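Local coordinates for calcium uptake protein 3, mitochondrial (Homo sapiens, PDB 6AGI) that senses calcium through its EF-hands and, disulfide-linked to MICU1, regulates the mitochondrial calcium uniporter in the central nervous system and skeletal muscle, at residues 350-355 against 363-368; 266-271 against 298-303. All blocks are in the same frame, centred on the assembly; numbering follows the deposited sequence.

Interaction 1 of 2, residues 350-355 against 363-368; sequences KIFDVD and KEFIGI. With CA (calcium ion), chain G.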
ATOM      1  N   LYS B 350      18.285  -6.418 -15.505  1.00 54.80           N
ATOM      2  CA  LYS B 350      19.450  -5.709 -16.028  1.00 51.29           C
ATOM      3  C   LYS B 350      19.355  -4.200 -15.797  1.00 50.19           C
ATOM      4  O   LYS B 350      20.380  -3.516 -15.715  1.00 52.61           O
ATOM      5  CB  LYS B 350      19.629  -6.011 -17.519  1.00 52.27           C
ATOM      6  CG  LYS B 350      20.793  -6.968 -17.868  1.00 64.69           C
ATOM      7  CD  LYS B 350      20.684  -8.367 -17.251  1.00 63.97           C
ATOM      8  CE  LYS B 350      21.774  -9.299 -17.800  1.00 72.89           C
ATOM      9  NZ  LYS B 350      23.123  -8.652 -17.908  1.00 74.53           N
ATOM     10  N   ILE B 351      18.147  -3.658 -15.685  1.00 46.83           N
ATOM     11  CA  ILE B 351      18.009  -2.239 -15.384  1.00 45.92           C
ATOM     12  C   ILE B 351      18.371  -1.955 -13.926  1.00 57.88           C
ATOM     13  O   ILE B 351      19.182  -1.070 -13.640  1.00 68.68           O
ATOM     14  CB  ILE B 351      16.590  -1.758 -15.734  1.00 42.34           C
ATOM     15  CG1 ILE B 351      16.373  -1.816 -17.239  1.00 43.73           C
ATOM     16  CG2 ILE B 351      16.352  -0.342 -15.257  1.00 41.40           C
ATOM     17  CD1 ILE B 351      14.932  -1.598 -17.623  1.00 42.38           C
ATOM     18  N   PHE B 352      17.824  -2.736 -12.984  1.00 52.98           N
ATOM     19  CA  PHE B 352      17.928  -2.421 -11.556  1.00 53.33           C
ATOM     20  C   PHE B 352      18.994  -3.190 -10.776  1.00 58.62           C
ATOM     21  O   PHE B 352      19.316  -2.784  -9.652  1.00 58.48           O
ATOM     22  CB  PHE B 352      16.593  -2.659 -10.837  1.00 42.82           C
ATOM     23  CG  PHE B 352      15.466  -1.825 -11.346  1.00 39.93           C
ATOM     24  CD1 PHE B 352      15.230  -0.568 -10.818  1.00 45.83           C
ATOM     25  CD2 PHE B 352      14.642  -2.291 -12.352  1.00 40.93           C
ATOM     26  CE1 PHE B 352      14.178   0.214 -11.277  1.00 47.15           C
ATOM     27  CE2 PHE B 352      13.590  -1.522 -12.819  1.00 50.41           C
ATOM     28  CZ  PHE B 352      13.353  -0.266 -12.279  1.00 50.14           C
ATOM     29  N   ASP B 353      19.496  -4.308 -11.290  1.00 50.56           N
ATOM     30  CA  ASP B 353      20.434  -5.104 -10.504  1.00 53.50           C
ATOM     31  C   ASP B 353      21.816  -4.476 -10.707  1.00 59.21           C
ATOM     32  O   ASP B 353      22.491  -4.692 -11.714  1.00 65.89           O
ATOM     33  CB  ASP B 353      20.379  -6.566 -10.935  1.00 57.58           C
ATOM     34  CG  ASP B 353      21.621  -7.362 -10.575  1.00 57.98           C
ATOM     35  OD1 ASP B 353      22.227  -7.127  -9.510  1.00 59.69           O
ATOM     36  OD2 ASP B 353      21.989  -8.233 -11.391  1.00 59.55           O
ATOM     37  N   VAL B 354      22.085  -3.527  -9.810  1.00 60.85           N
ATOM     38  CA  VAL B 354      23.328  -2.770  -9.727  1.00 69.71           C
ATOM     39  C   VAL B 354      24.488  -3.594  -9.193  1.00 78.65           C
ATOM     40  O   VAL B 354      25.611  -3.520  -9.695  1.00 91.92           O
ATOM     41  CB  VAL B 354      23.163  -1.515  -8.849  1.00 68.29           C
ATOM     42  CG1 VAL B 354      22.143  -0.568  -9.462  1.00 60.36           C
ATOM     43  CG2 VAL B 354      22.755  -1.906  -7.436  1.00 60.37           C
ATOM     44  N   ASP B 355      24.197  -4.378  -8.158  1.00 82.14           N
ATOM     45  CA  ASP B 355      25.196  -5.199  -7.530  1.00 83.36           C
ATOM     46  C   ASP B 355      25.729  -6.123  -8.645  1.00 86.33           C
ATOM     47  O   ASP B 355      26.888  -6.536  -8.607  1.00 88.21           O
ATOM     48  CB  ASP B 355      24.587  -6.024  -6.397  1.00 81.21           C
ATOM     49  CG  ASP B 355      23.485  -6.949  -6.877  1.00109.03           C
ATOM     50  OD1 ASP B 355      23.190  -6.945  -8.091  1.00117.22           O
ATOM     51  OD2 ASP B 355      22.914  -7.679  -6.041  1.00119.21           O
ATOM     52  N   LYS B 363      16.086  -2.802  -1.603  1.00 71.76           N
ATOM     53  CA  LYS B 363      16.199  -1.406  -1.998  1.00 76.21           C
ATOM     54  C   LYS B 363      16.770  -1.252  -3.403  1.00 77.46           C
ATOM     55  O   LYS B 363      16.806  -0.141  -3.932  1.00 74.73           O
ATOM     56  CB  LYS B 363      17.009  -0.622  -0.947  1.00 79.96           C
ATOM     57  CG  LYS B 363      17.337   0.860  -1.272  1.00 87.90           C
ATOM     58  CD  LYS B 363      18.652   1.013  -2.072  1.00 95.84           C
ATOM     59  CE  LYS B 363      18.724   2.381  -2.790  1.00 96.15           C
ATOM     60  NZ  LYS B 363      19.642   2.355  -3.970  1.00 90.51           N
ATOM     61  N   GLU B 364      17.034  -2.356  -4.094  1.00 75.88           N
ATOM     62  CA  GLU B 364      17.337  -2.235  -5.516  1.00 65.77           C
ATOM     63  C   GLU B 364      16.054  -2.012  -6.317  1.00 56.44           C
ATOM     64  O   GLU B 364      16.051  -1.267  -7.306  1.00 47.29           O
ATOM     65  CB  GLU B 364      18.094  -3.468  -6.009  1.00 57.76           C
ATOM     66  CG  GLU B 364      19.399  -3.741  -5.303  1.00 68.33           C
ATOM     67  CD  GLU B 364      20.431  -4.385  -6.208  1.00 76.37           C
ATOM     68  OE1 GLU B 364      21.442  -3.740  -6.555  1.00 71.37           O
ATOM     69  OE2 GLU B 364      20.233  -5.570  -6.539  1.00 78.98           O
ATOM     70  N   PHE B 365      14.957  -2.655  -5.919  1.00 42.62           N
ATOM     71  CA  PHE B 365      13.690  -2.416  -6.601  1.00 43.99           C
ATOM     72  C   PHE B 365      12.644  -1.756  -5.698  1.00 35.72           C
ATOM     73  O   PHE B 365      12.334  -0.568  -5.873  1.00 36.39           O
ATOM     74  CB  PHE B 365      13.105  -3.708  -7.200  1.00 39.29           C
ATOM     75  CG  PHE B 365      11.939  -3.440  -8.098  1.00 54.33           C
ATOM     76  CD1 PHE B 365      11.965  -2.303  -8.905  1.00 61.92           C
ATOM     77  CD2 PHE B 365      10.795  -4.212  -8.080  1.00 61.21           C
ATOM     78  CE1 PHE B 365      10.918  -1.983  -9.731  1.00 61.64           C
ATOM     79  CE2 PHE B 365       9.718  -3.893  -8.911  1.00 54.68           C
ATOM     80  CZ  PHE B 365       9.788  -2.766  -9.737  1.00 53.53           C
ATOM     81  N   ILE B 366      12.085  -2.498  -4.732  1.00 35.22           N
ATOM     82  CA  ILE B 366      10.893  -2.027  -4.021  1.00 43.94           C
ATOM     83  C   ILE B 366      11.156  -0.724  -3.272  1.00 49.94           C
ATOM     84  O   ILE B 366      10.358   0.225  -3.345  1.00 44.47           O
ATOM     85  CB  ILE B 366      10.361  -3.112  -3.070  1.00 36.68           C
ATOM     86  CG1 ILE B 366       9.906  -4.347  -3.853  1.00 41.93           C
ATOM     87  CG2 ILE B 366       9.268  -2.570  -2.167  1.00 35.29           C
ATOM     88  CD1 ILE B 366       9.140  -5.381  -3.000  1.00 42.83           C
ATOM     89  N   GLY B 367      12.276  -0.658  -2.543  1.00 55.46           N
ATOM     90  CA  GLY B 367      12.614   0.563  -1.825  1.00 54.14           C
ATOM     91  C   GLY B 367      12.743   1.758  -2.745  1.00 55.43           C
ATOM     92  O   GLY B 367      12.365   2.878  -2.392  1.00 57.12           O
ATOM     93  N   ILE B 368      13.253   1.527  -3.953  1.00 51.63           N
ATOM     94  CA  ILE B 368      13.514   2.619  -4.874  1.00 51.23           C
ATOM     95  C   ILE B 368      12.238   3.208  -5.490  1.00 56.74           C
ATOM     96  O   ILE B 368      12.262   4.364  -5.925  1.00 57.57           O
ATOM     97  CB  ILE B 368      14.572   2.140  -5.896  1.00 44.62           C
ATOM     98  CG1 ILE B 368      15.959   2.372  -5.298  1.00 62.89           C
ATOM     99  CG2 ILE B 368      14.448   2.821  -7.244  1.00 50.28           C
ATOM    100  CD1 ILE B 368      16.441   3.808  -5.352  1.00 70.57           C
TER
HETATM  101 CA    CA G 602      21.444  -7.746  -7.312  1.00 67.60          CA

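Interaction 2 of 2, residues 266-271 against 298-303; sequences LRYTNV and SFFQFL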
ATOM      1  N   LEU B 266      12.276   6.033 -14.944  1.00 59.91           N
ATOM      2  CA  LEU B 266      12.871   6.930 -13.964  1.00 69.22           C
ATOM      3  C   LEU B 266      11.897   7.974 -13.445  1.00 76.21           C
ATOM      4  O   LEU B 266      12.180   8.602 -12.416  1.00 93.65           O
ATOM      5  CB  LEU B 266      14.114   7.619 -14.513  1.00 74.58           C
ATOM      6  CG  LEU B 266      15.370   6.835 -14.104  1.00 82.54           C
ATOM      7  CD1 LEU B 266      15.272   5.324 -14.368  1.00 77.44           C
ATOM      8  CD2 LEU B 266      16.642   7.434 -14.707  1.00 92.08           C
ATOM      9  N   ARG B 267      10.762   8.189 -14.110  1.00 67.67           N
ATOM     10  CA  ARG B 267       9.777   9.045 -13.465  1.00 67.31           C
ATOM     11  C   ARG B 267       9.188   8.394 -12.214  1.00 78.08           C
ATOM     12  O   ARG B 267       8.849   9.106 -11.253  1.00 83.83           O
ATOM     13  CB  ARG B 267       8.681   9.376 -14.502  1.00 73.34           C
ATOM     14  N   TYR B 268       9.285   7.074 -12.078  1.00 64.14           N
ATOM     15  CA  TYR B 268       8.654   6.388 -10.965  1.00 49.39           C
ATOM     16  C   TYR B 268       9.663   6.044  -9.890  1.00 52.59           C
ATOM     17  O   TYR B 268       9.325   5.345  -8.924  1.00 56.94           O
ATOM     18  CB  TYR B 268       7.943   5.120 -11.435  1.00 49.07           C
ATOM     19  CG  TYR B 268       6.899   5.348 -12.513  1.00 53.03           C
ATOM     20  CD1 TYR B 268       7.271   5.804 -13.781  1.00 45.14           C
ATOM     21  CD2 TYR B 268       5.543   5.108 -12.273  1.00 55.65           C
ATOM     22  CE1 TYR B 268       6.331   6.019 -14.762  1.00 50.04           C
ATOM     23  CE2 TYR B 268       4.598   5.316 -13.254  1.00 46.38           C
ATOM     24  CZ  TYR B 268       4.998   5.767 -14.485  1.00 46.30           C
ATOM     25  OH  TYR B 268       4.067   5.966 -15.464  1.00 60.84           O
ATOM     26  N   THR B 269      10.898   6.501 -10.040  1.00 58.48           N
ATOM     27  CA  THR B 269      11.980   6.093  -9.166  1.00 72.48           C
ATOM     28  C   THR B 269      12.541   7.309  -8.449  1.00 89.32           C
ATOM     29  O   THR B 269      12.436   8.450  -8.919  1.00 97.82           O
ATOM     30  CB  THR B 269      13.111   5.417  -9.941  1.00 72.69           C
ATOM     31  OG1 THR B 269      13.599   6.326 -10.936  1.00 81.12           O
ATOM     32  CG2 THR B 269      12.594   4.179 -10.630  1.00 61.84           C
ATOM     33  N   ASN B 270      13.153   7.032  -7.304  1.00 89.54           N
ATOM     34  CA  ASN B 270      14.001   7.971  -6.582  1.00 78.05           C
ATOM     35  C   ASN B 270      15.462   7.786  -6.990  1.00 69.38           C
ATOM     36  O   ASN B 270      16.343   7.636  -6.146  1.00 66.92           O
ATOM     37  CB  ASN B 270      13.805   7.780  -5.080  1.00 79.17           C
ATOM     38  CG  ASN B 270      12.414   8.209  -4.606  1.00 78.54           C
ATOM     39  OD1 ASN B 270      11.894   9.247  -5.021  1.00 80.17           O
ATOM     40  ND2 ASN B 270      11.807   7.402  -3.742  1.00 72.40           N
ATOM     41  N   VAL B 271      15.732   7.761  -8.297  1.00 69.31           N
ATOM     42  CA  VAL B 271      17.098   7.525  -8.771  1.00 72.74           C
ATOM     43  C   VAL B 271      17.940   8.762  -8.484  1.00 74.55           C
ATOM     44  O   VAL B 271      17.714   9.827  -9.070  1.00 69.17           O
ATOM     45  CB  VAL B 271      17.118   7.178 -10.269  1.00 62.28           C
ATOM     46  N   SER B 298       1.773  -4.578 -18.743  1.00 30.46           N
ATOM     47  CA  SER B 298       1.994  -5.501 -17.634  1.00 20.17           C
ATOM     48  C   SER B 298       2.761  -4.816 -16.520  1.00 28.75           C
ATOM     49  O   SER B 298       2.341  -4.807 -15.356  1.00 35.48           O
ATOM     50  CB  SER B 298       2.746  -6.725 -18.127  1.00 28.79           C
ATOM     51  OG  SER B 298       1.825  -7.677 -18.625  1.00 46.94           O
ATOM     52  N   PHE B 299       3.876  -4.190 -16.880  1.00 21.19           N
ATOM     53  CA  PHE B 299       4.740  -3.628 -15.857  1.00 21.78           C
ATOM     54  C   PHE B 299       4.108  -2.431 -15.159  1.00 23.08           C
ATOM     55  O   PHE B 299       4.257  -2.284 -13.942  1.00 25.86           O
ATOM     56  CB  PHE B 299       6.099  -3.261 -16.448  1.00 23.43           C
ATOM     57  CG  PHE B 299       7.060  -2.744 -15.446  1.00 24.46           C
ATOM     58  CD1 PHE B 299       7.820  -3.631 -14.713  1.00 37.26           C
ATOM     59  CD2 PHE B 299       7.169  -1.399 -15.176  1.00 27.40           C
ATOM     60  CE1 PHE B 299       8.699  -3.188 -13.762  1.00 33.09           C
ATOM     61  CE2 PHE B 299       8.046  -0.956 -14.221  1.00 25.33           C
ATOM     62  CZ  PHE B 299       8.815  -1.844 -13.522  1.00 33.46           C
ATOM     63  N   PHE B 300       3.341  -1.606 -15.859  1.00 19.29           N
ATOM     64  CA  PHE B 300       2.745  -0.535 -15.064  1.00 23.65           C
ATOM     65  C   PHE B 300       1.511  -0.975 -14.252  1.00 17.20           C
ATOM     66  O   PHE B 300       1.283  -0.462 -13.140  1.00 23.31           O
ATOM     67  CB  PHE B 300       2.512   0.674 -15.962  1.00 20.62           C
ATOM     68  CG  PHE B 300       3.814   1.291 -16.428  1.00 25.15           C
ATOM     69  CD1 PHE B 300       4.506   2.168 -15.605  1.00 25.78           C
ATOM     70  CD2 PHE B 300       4.408   0.902 -17.618  1.00 34.65           C
ATOM     71  CE1 PHE B 300       5.722   2.699 -15.978  1.00 21.45           C
ATOM     72  CE2 PHE B 300       5.627   1.439 -18.008  1.00 42.00           C
ATOM     73  CZ  PHE B 300       6.282   2.340 -17.178  1.00 35.17           C
ATOM     74  N   GLN B 301       0.752  -1.965 -14.709  1.00 18.68           N
ATOM     75  CA  GLN B 301      -0.263  -2.525 -13.822  1.00 23.90           C
ATOM     76  C   GLN B 301       0.385  -3.065 -12.557  1.00 26.85           C
ATOM     77  O   GLN B 301      -0.098  -2.826 -11.428  1.00 24.05           O
ATOM     78  CB  GLN B 301      -1.067  -3.601 -14.548  1.00 32.93           C
ATOM     79  CG  GLN B 301      -2.276  -3.028 -15.287  1.00 37.72           C
ATOM     80  CD  GLN B 301      -2.792  -3.933 -16.387  1.00 45.90           C
ATOM     81  OE1 GLN B 301      -2.385  -5.093 -16.511  1.00 44.96           O
ATOM     82  NE2 GLN B 301      -3.670  -3.389 -17.222  1.00 52.23           N
ATOM     83  N   PHE B 302       1.513  -3.761 -12.729  1.00 38.29           N
ATOM     84  CA  PHE B 302       2.266  -4.270 -11.584  1.00 19.38           C
ATOM     85  C   PHE B 302       2.741  -3.137 -10.667  1.00 23.30           C
ATOM     86  O   PHE B 302       2.665  -3.249  -9.428  1.00 28.47           O
ATOM     87  CB  PHE B 302       3.449  -5.083 -12.097  1.00 20.98           C
ATOM     88  CG  PHE B 302       4.527  -5.272 -11.095  1.00 23.82           C
ATOM     89  CD1 PHE B 302       4.296  -6.014  -9.945  1.00 30.66           C
ATOM     90  CD2 PHE B 302       5.751  -4.663 -11.261  1.00 23.63           C
ATOM     91  CE1 PHE B 302       5.291  -6.169  -8.999  1.00 30.33           C
ATOM     92  CE2 PHE B 302       6.742  -4.808 -10.311  1.00 26.58           C
ATOM     93  CZ  PHE B 302       6.518  -5.561  -9.180  1.00 26.99           C
ATOM     94  N   LEU B 303       3.184  -2.007 -11.247  1.00 19.50           N
ATOM     95  CA  LEU B 303       3.588  -0.895 -10.381  1.00 28.09           C
ATOM     96  C   LEU B 303       2.415  -0.358  -9.598  1.00 32.57           C
ATOM     97  O   LEU B 303       2.602   0.134  -8.478  1.00 38.57           O
ATOM     98  CB  LEU B 303       4.220   0.266 -11.145  1.00 20.23           C
ATOM     99  CG  LEU B 303       5.624   0.020 -11.644  1.00 21.93           C
ATOM    100  CD1 LEU B 303       6.245   1.282 -12.243  1.00 22.54           C
ATOM    101  CD2 LEU B 303       6.444  -0.589 -10.519  1.00 26.69           C
TER

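Interaction 1 of 2, residues 350-355 against 363-368
Asp353, Asp355 and Glu364 meet at a calcium ion, which draws together carboxylates that would probably repel one another without it. Glu364 OE2 binds the calcium ion at 2.6 Å; Asp353 OD1 and the carboxylate of Asp355 also bind it, but the two lie too close together in the model for either to be placed exactly. Asp353 and Glu364 each offer one oxygen to the metal. This is the third EF-hand, whose twelve-residue loop runs from Asp353 to Glu364; Asp357 and the backbone oxygen of Gln359 complete the site. Second-shell bonds probably help orient the ligands: Asp353 OD2 accepts from Asp358 N, and Asp355 N donates to Glu364 OE1 at 3.3 Å, although the position of that oxygen is less sure. Behind the loop, Phe365, its CG anti to the backbone N (chi1 -170°), sends its ring edge over the face of Phe352, with centroids 5.0 Å apart and planes at 59°. Replacing Phe352 by an alanine would take away the face that the edge of Phe365 meets and is likely to weaken the link between the two ends of the loop. Leu265 also packs on Phe352.

Interaction 2 of 2, residues 266-271 against 298-303
Tyr268 and Leu303 bring the two backbones nearest, their CA atoms 8.9 Å apart, so a loop and a helix face each other at a spacing that side chains must bridge. The bridging is done by one aromatic ring resting on two apolar groups. Tyr268 leans toward helix 293-304 with CG anti to its own carbonyl carbon (chi1 -57°), and Phe300 meets it over one face. The touching atom is Phe300 CE1, 3.5 Å from Tyr268 CZ and set toward the rim of the tyrosine ring. The ring planes are inclined at 51°, so the two rings meet obliquely. One helical turn nearer the C-terminal end of the helix, Leu303 offers a single methyl, CD1, which lies 3.9 Å from Tyr268 CD2. No hydrogen bond crosses between the two segments; the tyrosine hydroxyl also lies against Phe300, with Tyr268 OH 3.7 Å from Phe300 CE1.

Helix 293-304 belongs to the degenerate second EF-hand, and residues 266-271 lie in the connection between helices 258-265 and 274-284; the contact thus packs this connection against the closing helix of that hand. The buried ring of Phe300 also touches Phe261, Ile264 and Leu265 of helix 258-265 and meets the ring of Phe296. Within the connection, Thr269 OG1 donates to Leu266 O at 3.1 Å, approaching from above the carbonyl plane, though Thr269 and Leu266 are poorly ordered. The backbones of Tyr268 and Lys370 are hydrogen-bonded, while Leu303 also packs on Met369.

In the fold
Both segments of interaction 2 precede those of interaction 1 along the chain, and the two contacts lie about 12 Å apart, centre to centre. They join where residues 363-368, still within the third EF-hand, pack against the degenerate second one: Ile368 O and Asn270 N, 3.1 Å apart, probably form a hydrogen bond, and Phe365 packs on Phe299 and Phe302 of helix 293-304. Helix 258-265 is shared as well, since it touches Phe352 of interaction 1 and Phe300 of interaction 2. A calcium-binding hand is thereby packed directly against a degenerate one.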